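PDB 3EYP: putative alpha-L-fucosidase from Bacteroides thetaiotaomicron, which probably hydrolyses alpha-L-fucosidic linkages as a glycoside hydrolase of family 29. Local coordinates for residues A[121-126]-A[164-169]; A[254-259]-A[290-295]. All blocks are in the same frame, centred on the assembly; numbering follows the deposited sequence.

Contact 1 (A[121-126]-A[164-169]); sequences GIYLGP and WWDGAG
At the C-terminal end of the barrel strands, where glycerol, probably from the crystallisation liquor, is bound, the carboxylate of Asp166 meets the hydroxyl of Tyr123. With CG anti to its backbone N (chi1 172°), the tyrosine ring runs forward beside Trp164, and Tyr123 OH donates to Asp166 OD2 at 2.6 Å. It arrives on the anti side of that oxygen, somewhat out of the carboxylate plane, the carboxylate standing almost square to the phenol ring. Asp166 OD1 closes an Asx turn by accepting from Ala168 N at 2.9 Å, and both carboxylate oxygens bind glycerol. A phenylalanine at Tyr123 would probably leave OD2 without this donor, with Ala168 N still holding OD1. Strand 119-124 and the end of strand 162-164 are neighbouring parallel strands of a TIM barrel, the family's fold, and 164-169 runs on as a loop. Trp164 N binds Ile122 O at 2.9 Å, pairing the strands so that Tyr123 and Trp164 share one face. Their rings lie nearly parallel (17°) but slid apart: Tyr123 CD1 and CE1 both meet Trp164 CE3 at 3.5 Å; Glu253 holds the indole NE1. Beyond the strand, the compact Pro126 ring sets CG against Trp165 CB at 3.9 Å.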
loop_
_atom_site.group_PDB
_atom_site.type_symbol
_atom_site.label_atom_id
_atom_site.label_comp_id
_atom_site.label_asym_id
_atom_site.label_seq_id
_atom_site.Cartn_x
_atom_site.Cartn_y
_atom_site.Cartn_z
ATOM N N GLY A 121 -11.271 1.208 6.495
ATOM C CA GLY A 121 -11.646 0.901 5.124
ATOM C C GLY A 121 -12.456 -0.376 5.038
ATOM O O GLY A 121 -12.499 -1.191 5.969
ATOM N N ILE A 122 -13.075 -0.517 3.889
ATOM C CA ILE A 122 -13.996 -1.577 3.573
ATOM C C ILE A 122 -13.721 -2.307 2.259
ATOM O O ILE A 122 -13.548 -1.707 1.182
ATOM C CB ILE A 122 -15.434 -1.019 3.447
ATOM C CG1 ILE A 122 -15.950 -0.374 4.763
ATOM C CG2 ILE A 122 -16.352 -2.077 3.025
ATOM C CD1 ILE A 122 -16.019 -1.397 5.989
ATOM N N TYR A 123 -13.636 -3.616 2.389
ATOM C CA TYR A 123 -13.606 -4.562 1.248
ATOM C C TYR A 123 -15.033 -5.151 1.142
ATOM O O TYR A 123 -15.537 -5.777 2.073
ATOM C CB TYR A 123 -12.528 -5.621 1.510
ATOM C CG TYR A 123 -12.443 -6.812 0.552
ATOM C CD1 TYR A 123 -11.252 -7.103 -0.092
ATOM C CD2 TYR A 123 -13.542 -7.630 0.297
ATOM C CE1 TYR A 123 -11.136 -8.185 -0.930
ATOM C CE2 TYR A 123 -13.451 -8.700 -0.572
ATOM C CZ TYR A 123 -12.227 -8.989 -1.177
ATOM O OH TYR A 123 -12.109 -10.065 -2.049
ATOM N N LEU A 124 -15.667 -4.871 0.027
ATOM C CA LEU A 124 -17.045 -5.350 -0.288
ATOM C C LEU A 124 -17.037 -6.006 -1.665
ATOM O O LEU A 124 -17.040 -5.338 -2.677
ATOM C CB LEU A 124 -18.042 -4.199 -0.280
ATOM C CG LEU A 124 -19.545 -4.486 -0.417
ATOM C CD1 LEU A 124 -20.072 -5.309 0.807
ATOM C CD2 LEU A 124 -20.274 -3.206 -0.584
ATOM N N GLY A 125 -17.003 -7.342 -1.633
ATOM C CA GLY A 125 -16.687 -8.209 -2.765
ATOM C C GLY A 125 -17.585 -8.020 -3.969
ATOM O O GLY A 125 -18.782 -8.253 -3.886
ATOM N N PRO A 126 -17.036 -7.521 -5.111
ATOM C CA PRO A 126 -17.945 -7.417 -6.252
ATOM C C PRO A 126 -18.569 -8.697 -6.756
ATOM O O PRO A 126 -19.766 -8.735 -7.005
ATOM C CB PRO A 126 -17.114 -6.734 -7.338
ATOM C CG PRO A 126 -16.086 -5.974 -6.592
ATOM C CD PRO A 126 -15.803 -6.743 -5.305
ATOM N N TRP A 164 -12.413 -1.218 -1.417
ATOM C CA TRP A 164 -11.614 -2.185 -2.192
ATOM C C TRP A 164 -12.516 -3.038 -3.049
ATOM O O TRP A 164 -13.415 -3.738 -2.531
ATOM C CB TRP A 164 -10.845 -3.080 -1.270
ATOM C CG TRP A 164 -9.419 -3.313 -1.561
ATOM C CD1 TRP A 164 -8.381 -2.493 -1.271
ATOM C CD2 TRP A 164 -8.853 -4.483 -2.143
ATOM N NE1 TRP A 164 -7.200 -3.054 -1.684
ATOM C CE2 TRP A 164 -7.457 -4.293 -2.190
ATOM C CE3 TRP A 164 -9.392 -5.673 -2.640
ATOM C CZ2 TRP A 164 -6.581 -5.263 -2.699
ATOM C CZ3 TRP A 164 -8.519 -6.624 -3.152
ATOM C CH2 TRP A 164 -7.129 -6.407 -3.151
ATOM N N TRP A 165 -12.218 -3.035 -4.351
ATOM C CA TRP A 165 -12.971 -3.856 -5.320
ATOM C C TRP A 165 -12.061 -4.916 -5.907
ATOM O O TRP A 165 -11.267 -4.633 -6.806
ATOM C CB TRP A 165 -13.585 -3.026 -6.441
ATOM C CG TRP A 165 -14.738 -2.147 -6.015
ATOM C CD1 TRP A 165 -15.576 -2.376 -4.985
ATOM C CD2 TRP A 165 -15.168 -0.917 -6.618
ATOM N NE1 TRP A 165 -16.500 -1.393 -4.892
ATOM C CE2 TRP A 165 -16.263 -0.450 -5.862
ATOM C CE3 TRP A 165 -14.737 -0.165 -7.714
ATOM C CZ2 TRP A 165 -16.965 0.718 -6.185
ATOM C CZ3 TRP A 165 -15.400 1.018 -8.018
ATOM C CH2 TRP A 165 -16.536 1.433 -7.281
ATOM N N ASP A 166 -12.164 -6.121 -5.357
ATOM C CA ASP A 166 -11.389 -7.283 -5.838
ATOM C C ASP A 166 -11.851 -7.620 -7.237
ATOM O O ASP A 166 -13.049 -7.645 -7.533
ATOM C CB ASP A 166 -11.593 -8.481 -4.915
ATOM C CG ASP A 166 -10.545 -9.552 -5.019
ATOM O OD1 ASP A 166 -10.027 -9.881 -6.113
ATOM O OD2 ASP A 166 -10.315 -10.196 -3.982
ATOM N N GLY A 167 -10.893 -7.905 -8.102
ATOM C CA GLY A 167 -11.221 -8.285 -9.476
ATOM C C GLY A 167 -11.545 -9.760 -9.703
ATOM O O GLY A 167 -12.129 -10.148 -10.737
ATOM N N ALA A 168 -11.197 -10.573 -8.730
ATOM C CA ALA A 168 -11.418 -12.043 -8.852
ATOM C C ALA A 168 -12.888 -12.342 -9.115
ATOM O O ALA A 168 -13.788 -11.931 -8.370
ATOM C CB ALA A 168 -10.971 -12.778 -7.623
ATOM N N GLY A 169 -13.088 -13.052 -10.191
ATOM C CA GLY A 169 -14.407 -13.395 -10.709
ATOM C C GLY A 169 -15.355 -12.318 -11.146
ATOM O O GLY A 169 -16.521 -12.609 -11.372
#

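Contact 2 (A[254-259]-A[290-295]); sequences TDVSIR and SVLLLN
Asn295 and Ser257 form the last pair of two parallel strands, 254-257 and 291-295, and the asparagine stitches them together. Its CB packs over Val256 O at 3.7 Å, close also to Ser257 CA. CG, anti to the backbone N (chi1 177°), carries the amide to the side of the sheet where Ser257 also points. There Asn295 ND2 donates to Ser257 OG at 3.0 Å, nearly straight at 163° and in the amide plane. The second hydrogen of ND2 can serve Trp262 O, while OD1 turns to His27 ND1: an amide suits a buried place needing both a donor and an acceptor. Ser257 OG is tied besides to Ser261 O.

The backbones form the regular parallel ladder, with Thr254 and Val256 each using N and O toward the partner strand; Leu293 N reaches Thr254 O at 2.9 Å, and Val256 N reaches Leu293 O at 3.0 Å. Ile258 N prolongs the ladder past the strand by binding Asn295 O. At the other end Thr254 OG1 donates to Ser290 OG at 2.9 Å, and that serine also bonds to Ala252 O. Branched aliphatic residues fill the helix-facing side, where Val256 CG1 touches both Leu292 CD1, at 3.7 Å, and Leu294 CD1.

The pair belongs to a beta-alpha-beta unit of the TIM barrel: helix 275-283 covers Val256, Leu292 and Leu294 through Ile281 and Leu278, strand 22-26 continues the sheet beyond 291-295, and on the inner face Asp255 and Leu293 touch Trp164 of strand 162-164.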
loop_
_atom_site.group_PDB
_atom_site.type_symbol
_atom_site.label_atom_id
_atom_site.label_comp_id
_atom_site.label_asym_id
_atom_site.label_seq_id
_atom_site.Cartn_x
_atom_site.Cartn_y
_atom_site.Cartn_z
ATOM N N THR A 254 0.312 -2.730 -3.235
ATOM C CA THR A 254 0.879 -4.052 -3.166
ATOM C C THR A 254 0.290 -4.824 -1.999
ATOM O O THR A 254 0.519 -4.491 -0.843
ATOM C CB THR A 254 2.439 -3.998 -2.986
ATOM O OG1 THR A 254 2.994 -3.234 -4.085
ATOM C CG2 THR A 254 3.061 -5.366 -2.972
ATOM N N ASP A 255 -0.428 -5.867 -2.334
ATOM C CA ASP A 255 -1.158 -6.691 -1.309
ATOM C C ASP A 255 -0.551 -8.038 -1.092
ATOM O O ASP A 255 -0.165 -8.690 -2.032
ATOM C CB ASP A 255 -2.632 -6.816 -1.613
ATOM C CG ASP A 255 -2.946 -7.647 -2.836
ATOM O OD1 ASP A 255 -2.286 -7.484 -3.897
ATOM O OD2 ASP A 255 -3.932 -8.429 -2.742
ATOM N N VAL A 256 -0.472 -8.448 0.182
ATOM C CA VAL A 256 0.113 -9.730 0.512
ATOM C C VAL A 256 -0.344 -10.165 1.900
ATOM O O VAL A 256 -0.694 -9.354 2.760
ATOM C CB VAL A 256 1.689 -9.659 0.412
ATOM C CG1 VAL A 256 2.235 -8.643 1.424
ATOM C CG2 VAL A 256 2.341 -10.977 0.599
ATOM N N SER A 257 -0.447 -11.444 2.061
ATOM C CA SER A 257 -0.708 -12.016 3.353
ATOM C C SER A 257 0.551 -12.290 4.184
ATOM O O SER A 257 1.622 -12.686 3.716
ATOM C CB SER A 257 -1.538 -13.307 3.222
ATOM O OG SER A 257 -2.092 -13.684 4.479
ATOM N N ILE A 258 0.401 -12.081 5.475
ATOM C CA ILE A 258 1.483 -12.418 6.410
ATOM C C ILE A 258 1.647 -13.955 6.551
ATOM O O ILE A 258 2.625 -14.442 7.094
ATOM C CB ILE A 258 1.250 -11.778 7.804
ATOM C CG1 ILE A 258 2.570 -11.566 8.563
ATOM C CG2 ILE A 258 0.226 -12.609 8.693
ATOM C CD1 ILE A 258 2.334 -10.540 9.727
ATOM N N ARG A 259 0.671 -14.685 6.023
ATOM C CA ARG A 259 0.668 -16.158 6.010
ATOM C C ARG A 259 0.555 -16.701 4.575
ATOM O O ARG A 259 0.409 -15.925 3.665
ATOM C CB ARG A 259 -0.506 -16.700 6.828
ATOM C CG ARG A 259 -0.394 -16.434 8.321
ATOM C CD ARG A 259 -1.775 -16.388 9.050
ATOM N NE ARG A 259 -1.549 -16.378 10.474
ATOM C CZ ARG A 259 -1.688 -17.434 11.262
ATOM N NH1 ARG A 259 -2.105 -18.581 10.752
ATOM N NH2 ARG A 259 -1.383 -17.337 12.556
ATOM N N SER A 290 5.296 2.407 -3.965
ATOM C CA SER A 290 4.020 1.776 -3.736
ATOM C C SER A 290 3.645 1.865 -2.246
ATOM O O SER A 290 4.207 2.684 -1.484
ATOM C CB SER A 290 4.082 0.301 -4.173
ATOM O OG SER A 290 2.837 -0.362 -4.113
ATOM N N VAL A 291 2.607 1.109 -1.883
ATOM C CA VAL A 291 2.089 1.088 -0.510
ATOM C C VAL A 291 1.830 -0.396 -0.197
ATOM O O VAL A 291 1.405 -1.185 -1.076
ATOM C CB VAL A 291 0.765 1.930 -0.348
ATOM C CG1 VAL A 291 -0.033 1.589 1.003
ATOM C CG2 VAL A 291 0.986 3.459 -0.469
ATOM N N LEU A 292 2.125 -0.779 1.032
ATOM C CA LEU A 292 2.004 -2.189 1.470
ATOM C C LEU A 292 0.723 -2.451 2.260
ATOM O O LEU A 292 0.452 -1.812 3.260
ATOM C CB LEU A 292 3.229 -2.589 2.271
ATOM C CG LEU A 292 3.268 -3.976 2.959
ATOM C CD1 LEU A 292 3.038 -5.113 1.926
ATOM C CD2 LEU A 292 4.600 -4.209 3.788
ATOM N N LEU A 293 -0.095 -3.324 1.706
ATOM C CA LEU A 293 -1.367 -3.785 2.288
ATOM C C LEU A 293 -1.102 -5.209 2.738
ATOM O O LEU A 293 -0.942 -6.132 1.952
ATOM C CB LEU A 293 -2.522 -3.689 1.269
ATOM C CG LEU A 293 -3.882 -4.271 1.678
ATOM C CD1 LEU A 293 -4.398 -3.599 2.993
ATOM C CD2 LEU A 293 -4.958 -4.106 0.523
ATOM N N LEU A 294 -0.947 -5.344 4.034
ATOM C CA LEU A 294 -0.582 -6.587 4.676
ATOM C C LEU A 294 -1.718 -7.156 5.457
ATOM O O LEU A 294 -2.249 -6.519 6.364
ATOM C CB LEU A 294 0.593 -6.364 5.655
ATOM C CG LEU A 294 1.269 -7.533 6.344
ATOM C CD1 LEU A 294 1.871 -8.557 5.341
ATOM C CD2 LEU A 294 2.392 -6.986 7.324
ATOM N N ASN A 295 -2.025 -8.400 5.114
ATOM C CA ASN A 295 -3.138 -9.171 5.724
ATOM C C ASN A 295 -2.779 -9.958 6.971
ATOM O O ASN A 295 -1.850 -10.779 6.982
ATOM C CB ASN A 295 -3.777 -10.096 4.680
ATOM C CG ASN A 295 -4.871 -10.951 5.269
ATOM O OD1 ASN A 295 -5.975 -10.473 5.520
ATOM N ND2 ASN A 295 -4.576 -12.225 5.456
#

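How the contacts relate
Coming from the N terminus, after strands 22-26 and 70-76 the chain lays down strand 119-124, passes through helix 139-155 and returns at 162-164, where contact 1 closes a loop of 37 residues. Only later does it reach strand 253-257, run through helix 275-283 and come back at 291-295, closing the 30-residue loop of contact 2. The two loops therefore follow in series, neither nested nor crossed. Each joins adjacent strands of the same barrel sheet, with strands 70-76 and 22-26 lying between the two pairs and their centres about 15 Å apart. Across the barrel interior, the carboxylates of Asp166 and Asp255 reach the same region, where glycerol, probably from the crystallisation liquor, is bound.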